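Local atomic coordinates of abhydrolase domain-containing protein (Exiguobacterium antarcticum, PDB entry 5H3H), a protein that probably hydrolyses carboxylic esters, and may also form or cleave peracids, as a serine esterase of the alpha/beta hydrolase fold. Residues Ser155-Phe160 / Asn179-Ala184; Lys167-Pro172 / Phe251-Glu256. One frame throughout, in Å; residues are numbered along the deposited sequence.

Interaction 1 of 2, residues Ser155-Phe160 / Asn179-Ala184; sequences SMLKGF and NLSVDA
Two neighbouring helices of the cap region, the all-helical insertion that follows strand 114-120 of the alpha/beta hydrolase fold, meet here through L157 of helix 153-164 and the end of helix 171-182. L157 carries its whole side. Its CG lies beside the backbone N and opposite the carbonyl carbon (chi1 -68°), and with chi2 near 173° the isobutyl group reaches straight across the gap, its two methyls forming a fork that closes on S181. CD2 touches S181 CB at 3.7 Å, and CD1 sits 3.8 Å from the same CB. CD1 also rests against the backbone, 3.8 Å from V182 N, and meets the methyl V182 CG1 tip to tip at 3.9 Å on the more open flank. The serine is thus met through its methylene, while its OG makes a weak hydrogen bond to P31 O, a bond outside the helix pair. The helices approach to 7.3 Å between the CA atoms of L157 and S181, a close spacing, consistent with the small serine at this position. P31 also touches L157, so the loop that carries W30 of the ligand pocket packs against both sides of the contact. No hydrogen bond links the two segments: the contact rests on dispersion and on burial of L157, with the polar end of S181 turned to the loop beside the pocket.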
loop_
_atom_site.group_PDB
_atom_site.type_symbol
_atom_site.label_atom_id
_atom_site.label_comp_id
_atom_site.label_asym_id
_atom_site.label_seq_id
_atom_site.Cartn_x
_atom_site.Cartn_y
_atom_site.Cartn_z
ATOM N N SER B 155 33.184 -7.912 -20.920
ATOM C CA SER B 155 32.923 -7.611 -22.392
ATOM C C SER B 155 31.463 -7.225 -22.676
ATOM O O SER B 155 31.193 -6.267 -23.431
ATOM C CB SER B 155 33.364 -8.756 -23.286
ATOM O OG SER B 155 34.770 -8.913 -23.181
ATOM N N MET B 156 30.560 -7.944 -22.006
ATOM C CA MET B 156 29.106 -7.659 -21.968
ATOM C C MET B 156 28.907 -6.223 -21.573
ATOM O O MET B 156 28.173 -5.465 -22.249
ATOM C CB MET B 156 28.382 -8.602 -20.988
ATOM C CG MET B 156 26.880 -8.446 -21.006
ATOM S SD MET B 156 26.261 -7.049 -20.071
ATOM C CE MET B 156 26.507 -7.648 -18.384
ATOM N N LEU B 157 29.536 -5.850 -20.458
ATOM C CA LEU B 157 29.461 -4.467 -19.942
ATOM C C LEU B 157 29.986 -3.399 -20.886
ATOM O O LEU B 157 29.420 -2.349 -20.975
ATOM C CB LEU B 157 30.173 -4.379 -18.563
ATOM C CG LEU B 157 29.487 -5.129 -17.415
ATOM C CD1 LEU B 157 30.362 -5.114 -16.190
ATOM C CD2 LEU B 157 28.120 -4.538 -17.042
ATOM N N LYS B 158 31.142 -3.604 -21.483
ATOM C CA LYS B 158 31.687 -2.640 -22.462
ATOM C C LYS B 158 30.655 -2.421 -23.604
ATOM O O LYS B 158 30.349 -1.284 -23.996
ATOM C CB LYS B 158 33.021 -3.145 -22.993
ATOM C CG LYS B 158 33.723 -2.193 -23.955
ATOM C CD LYS B 158 35.016 -2.888 -24.442
ATOM C CE LYS B 158 35.504 -2.367 -25.789
ATOM N NZ LYS B 158 35.860 -0.940 -25.660
ATOM N N GLY B 159 30.045 -3.509 -24.033
ATOM C CA GLY B 159 28.996 -3.460 -25.023
ATOM C C GLY B 159 27.798 -2.693 -24.577
ATOM O O GLY B 159 27.265 -1.915 -25.324
ATOM N N PHE B 160 27.376 -2.891 -23.334
ATOM C CA PHE B 160 26.266 -2.113 -22.777
ATOM C C PHE B 160 26.584 -0.588 -22.615
ATOM O O PHE B 160 25.767 0.296 -22.953
ATOM C CB PHE B 160 25.849 -2.818 -21.463
ATOM C CG PHE B 160 24.580 -2.266 -20.843
ATOM C CD1 PHE B 160 23.346 -2.449 -21.473
ATOM C CD2 PHE B 160 24.614 -1.613 -19.617
ATOM C CE1 PHE B 160 22.185 -1.950 -20.886
ATOM C CE2 PHE B 160 23.442 -1.106 -19.019
ATOM C CZ PHE B 160 22.241 -1.286 -19.653
ATOM N N ASN B 179 33.821 0.410 -14.283
ATOM C CA ASN B 179 34.253 -0.242 -13.062
ATOM C C ASN B 179 33.159 -0.293 -11.972
ATOM O O ASN B 179 33.164 -1.260 -11.189
ATOM C CB ASN B 179 35.518 0.389 -12.511
ATOM C CG ASN B 179 36.749 0.076 -13.332
ATOM O OD1 ASN B 179 36.770 -0.810 -14.193
ATOM N ND2 ASN B 179 37.799 0.781 -13.055
ATOM N N LEU B 180 32.201 0.675 -11.971
ATOM C CA LEU B 180 31.045 0.625 -11.071
ATOM C C LEU B 180 30.222 -0.639 -11.342
ATOM O O LEU B 180 29.700 -1.242 -10.426
ATOM C CB LEU B 180 30.082 1.798 -11.283
ATOM C CG LEU B 180 30.548 3.217 -11.121
ATOM C CD1 LEU B 180 29.347 4.109 -11.420
ATOM C CD2 LEU B 180 31.131 3.396 -9.733
ATOM N N SER B 181 30.119 -1.037 -12.615
ATOM C CA SER B 181 29.443 -2.223 -12.961
ATOM C C SER B 181 30.249 -3.486 -12.780
ATOM O O SER B 181 29.671 -4.506 -12.427
ATOM C CB SER B 181 28.870 -2.146 -14.388
ATOM O OG SER B 181 27.718 -1.251 -14.426
ATOM N N VAL B 182 31.563 -3.441 -12.956
ATOM C CA VAL B 182 32.373 -4.654 -12.750
ATOM C C VAL B 182 32.384 -5.096 -11.281
ATOM O O VAL B 182 32.360 -6.275 -11.024
ATOM C CB VAL B 182 33.789 -4.589 -13.301
ATOM C CG1 VAL B 182 33.814 -4.121 -14.762
ATOM C CG2 VAL B 182 34.647 -3.738 -12.449
ATOM N N ASP B 183 32.238 -4.138 -10.369
ATOM C CA ASP B 183 32.034 -4.377 -8.944
ATOM C C ASP B 183 30.808 -5.201 -8.587
ATOM O O ASP B 183 30.787 -5.873 -7.555
ATOM C CB ASP B 183 31.928 -3.010 -8.210
ATOM C CG ASP B 183 31.616 -3.162 -6.732
ATOM O OD1 ASP B 183 32.543 -3.381 -5.919
ATOM O OD2 ASP B 183 30.427 -3.114 -6.372
ATOM N N ALA B 184 29.795 -5.151 -9.400
ATOM C CA ALA B 184 28.592 -5.862 -9.163
ATOM C C ALA B 184 28.874 -7.384 -9.067
ATOM O O ALA B 184 29.784 -7.932 -9.724
ATOM C CB ALA B 184 27.608 -5.555 -10.255
#

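Interaction 2 of 2, residues Lys167-Pro172 / Phe251-Glu256; sequences KEHPEP and FLDERE
With chi1 at -61°, H169 holds its ring toward the short helix 250-253, and D253, its CG likewise beside its own backbone N (chi1 -80°), swings its carboxylate out to meet it. The imidazole and the carboxylate planes lie 23° apart. H169 NE2 gives a hydrogen bond to D253 OD1 at 2.9 Å, arriving on the anti side of the carboxylate and somewhat out of its plane. The same oxygen accepts K167 N at 3.2 Å, a fairly straight bond from the opposite face, so OD1 is gripped between a ring and a main-chain N-H. OD2 is taken by two further backbone amides, G247 N and A166 N, which leaves the buried carboxylate held at both oxygens.

L252 supports the ring from above: its CB lies over one face, 4.2 Å from the centroid, in a CH-pi contact displaced toward NE2 and CE1. F165 adds an edge-to-face ring contact to H169. On the same side of the ring as that CB, L252 O stands above the plane, 3.3 Å from H169 CE1. The lysine of the pair K167 and D253 works differently, for its chain bends at chi3 and brings NZ to D253 O at 2.6 Å, in the carbonyl plane. Its ammonium group therefore binds the main chain, while the carboxylate is 5.5 Å away at OD1.

The entry to helix 171-182 is in this way tied to the turn just after H248 of the ligand pocket. Four N-H donors around one carboxylate should stabilise its negative charge, and K167 NZ, not in contact with it, may add a weaker favourable effect.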
loop_
_atom_site.group_PDB
_atom_site.type_symbol
_atom_site.label_atom_id
_atom_site.label_comp_id
_atom_site.label_asym_id
_atom_site.label_seq_id
_atom_site.Cartn_x
_atom_site.Cartn_y
_atom_site.Cartn_z
ATOM N N LYS B 167 26.629 10.588 -26.123
ATOM C CA LYS B 167 27.898 11.249 -26.428
ATOM C C LYS B 167 29.081 10.381 -26.040
ATOM O O LYS B 167 28.980 9.511 -25.141
ATOM C CB LYS B 167 27.947 12.614 -25.744
ATOM C CG LYS B 167 27.198 13.648 -26.549
ATOM C CD LYS B 167 27.199 14.978 -25.865
ATOM C CE LYS B 167 25.980 15.140 -24.978
ATOM N NZ LYS B 167 26.015 16.456 -24.276
ATOM N N GLU B 168 30.196 10.579 -26.746
ATOM C CA GLU B 168 31.439 9.954 -26.352
ATOM C C GLU B 168 32.051 10.759 -25.201
ATOM O O GLU B 168 32.495 11.845 -25.388
ATOM C CB GLU B 168 32.415 9.834 -27.512
ATOM C CG GLU B 168 32.283 8.516 -28.283
ATOM C CD GLU B 168 33.329 8.398 -29.393
ATOM O OE1 GLU B 168 32.972 8.034 -30.555
ATOM O OE2 GLU B 168 34.509 8.708 -29.095
ATOM N N HIS B 169 32.100 10.196 -23.992
ATOM C CA HIS B 169 32.698 10.889 -22.819
ATOM C C HIS B 169 34.178 10.520 -22.705
ATOM O O HIS B 169 34.640 9.543 -23.337
ATOM C CB HIS B 169 31.916 10.534 -21.531
ATOM C CG HIS B 169 30.477 10.958 -21.576
ATOM N ND1 HIS B 169 30.081 12.264 -21.424
ATOM C CD2 HIS B 169 29.343 10.250 -21.813
ATOM C CE1 HIS B 169 28.770 12.349 -21.576
ATOM N NE2 HIS B 169 28.300 11.141 -21.806
ATOM N N PRO B 170 34.941 11.316 -21.925
ATOM C CA PRO B 170 36.368 11.089 -21.787
ATOM C C PRO B 170 36.644 9.651 -21.322
ATOM O O PRO B 170 35.868 9.074 -20.536
ATOM C CB PRO B 170 36.792 12.126 -20.764
ATOM C CG PRO B 170 35.774 13.206 -20.855
ATOM C CD PRO B 170 34.526 12.621 -21.407
ATOM N N GLU B 171 37.706 9.075 -21.837
ATOM C CA GLU B 171 38.119 7.707 -21.521
ATOM C C GLU B 171 38.143 7.449 -19.970
ATOM O O GLU B 171 37.654 6.427 -19.528
ATOM C CB GLU B 171 39.462 7.458 -22.223
ATOM C CG GLU B 171 40.391 6.369 -21.717
ATOM C CD GLU B 171 41.864 6.842 -21.686
ATOM O OE1 GLU B 171 42.305 7.439 -20.651
ATOM O OE2 GLU B 171 42.573 6.631 -22.718
ATOM N N PRO B 172 38.733 8.359 -19.186
ATOM C CA PRO B 172 38.704 8.118 -17.733
ATOM C C PRO B 172 37.335 8.125 -17.107
ATOM O O PRO B 172 37.169 7.407 -16.144
ATOM C CB PRO B 172 39.573 9.238 -17.136
ATOM C CG PRO B 172 40.120 10.041 -18.265
ATOM C CD PRO B 172 39.519 9.553 -19.546
ATOM N N PHE B 251 22.505 11.477 -16.814
ATOM C CA PHE B 251 23.231 12.033 -15.667
ATOM C C PHE B 251 24.663 12.454 -16.023
ATOM O O PHE B 251 25.263 13.231 -15.276
ATOM C CB PHE B 251 23.158 11.072 -14.502
ATOM C CG PHE B 251 23.748 9.737 -14.792
ATOM C CD1 PHE B 251 25.102 9.516 -14.621
ATOM C CD2 PHE B 251 22.932 8.689 -15.190
ATOM C CE1 PHE B 251 25.686 8.265 -14.903
ATOM C CE2 PHE B 251 23.499 7.456 -15.480
ATOM C CZ PHE B 251 24.857 7.238 -15.297
ATOM N N LEU B 252 25.194 11.977 -17.162
ATOM C CA LEU B 252 26.390 12.497 -17.791
ATOM C C LEU B 252 26.190 13.169 -19.165
ATOM O O LEU B 252 26.909 14.112 -19.484
ATOM C CB LEU B 252 27.383 11.358 -17.987
ATOM C CG LEU B 252 27.856 10.539 -16.803
ATOM C CD1 LEU B 252 28.885 9.543 -17.325
ATOM C CD2 LEU B 252 28.444 11.409 -15.707
ATOM N N ASP B 253 25.285 12.663 -20.009
ATOM C CA ASP B 253 25.038 13.275 -21.322
ATOM C C ASP B 253 24.602 14.768 -21.171
ATOM O O ASP B 253 25.072 15.609 -21.949
ATOM C CB ASP B 253 23.957 12.511 -22.142
ATOM C CG ASP B 253 24.468 11.246 -22.843
ATOM O OD1 ASP B 253 25.667 11.087 -23.118
ATOM O OD2 ASP B 253 23.624 10.408 -23.202
ATOM N N GLU B 254 23.745 15.068 -20.180
ATOM C CA GLU B 254 23.257 16.429 -19.855
ATOM C C GLU B 254 23.338 16.634 -18.359
ATOM O O GLU B 254 22.379 16.966 -17.690
ATOM C CB GLU B 254 21.808 16.696 -20.368
ATOM C CG GLU B 254 21.699 16.898 -21.907
ATOM C CD GLU B 254 20.256 17.086 -22.468
ATOM O OE1 GLU B 254 19.652 16.089 -23.009
ATOM O OE2 GLU B 254 19.711 18.213 -22.363
ATOM N N ARG B 255 24.541 16.435 -17.859
ATOM C CA ARG B 255 24.806 16.503 -16.460
ATOM C C ARG B 255 24.160 17.683 -15.750
ATOM O O ARG B 255 23.444 17.507 -14.765
ATOM C CB ARG B 255 26.307 16.515 -16.188
ATOM C CG ARG B 255 26.554 16.221 -14.702
ATOM C CD ARG B 255 27.635 16.978 -13.969
ATOM N NE ARG B 255 27.693 18.410 -14.270
ATOM C CZ ARG B 255 28.477 18.906 -15.206
ATOM N NH1 ARG B 255 29.218 18.086 -15.944
ATOM N NH2 ARG B 255 28.474 20.208 -15.452
ATOM N N GLU B 256 24.477 18.886 -16.214
ATOM C CA GLU B 256 23.980 20.108 -15.602
ATOM C C GLU B 256 22.465 20.232 -15.606
ATOM O O GLU B 256 21.841 20.536 -14.542
ATOM C CB GLU B 256 24.623 21.315 -16.283
ATOM C CG GLU B 256 24.685 22.546 -15.398
ATOM C CD GLU B 256 25.924 22.573 -14.522
ATOM O OE1 GLU B 256 26.448 21.488 -14.171
ATOM O OE2 GLU B 256 26.384 23.683 -14.166
#

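How the interactions relate
Helix 171-182 is common to both contacts: interaction 2 uses the residues leading into its first turn, and interaction 1 its last turn and the residues just beyond. Their centres lie 17 Å apart, with about 7 Å between nearest atoms, so they do not touch. Along the chain the segments alternate, 155-160, 167-172, 179-184 and then 251-256 far downstream. Interaction 1 stays within the helical cap, joining helices 153-164 and 171-182; interaction 2 ties that cap to helix 250-253, which follows strand 239-243 at the edge of the sheet. The two contacts thus lie near opposite ends of one cap helix, the second beside H248 of the ethaneperoxoic acid pocket.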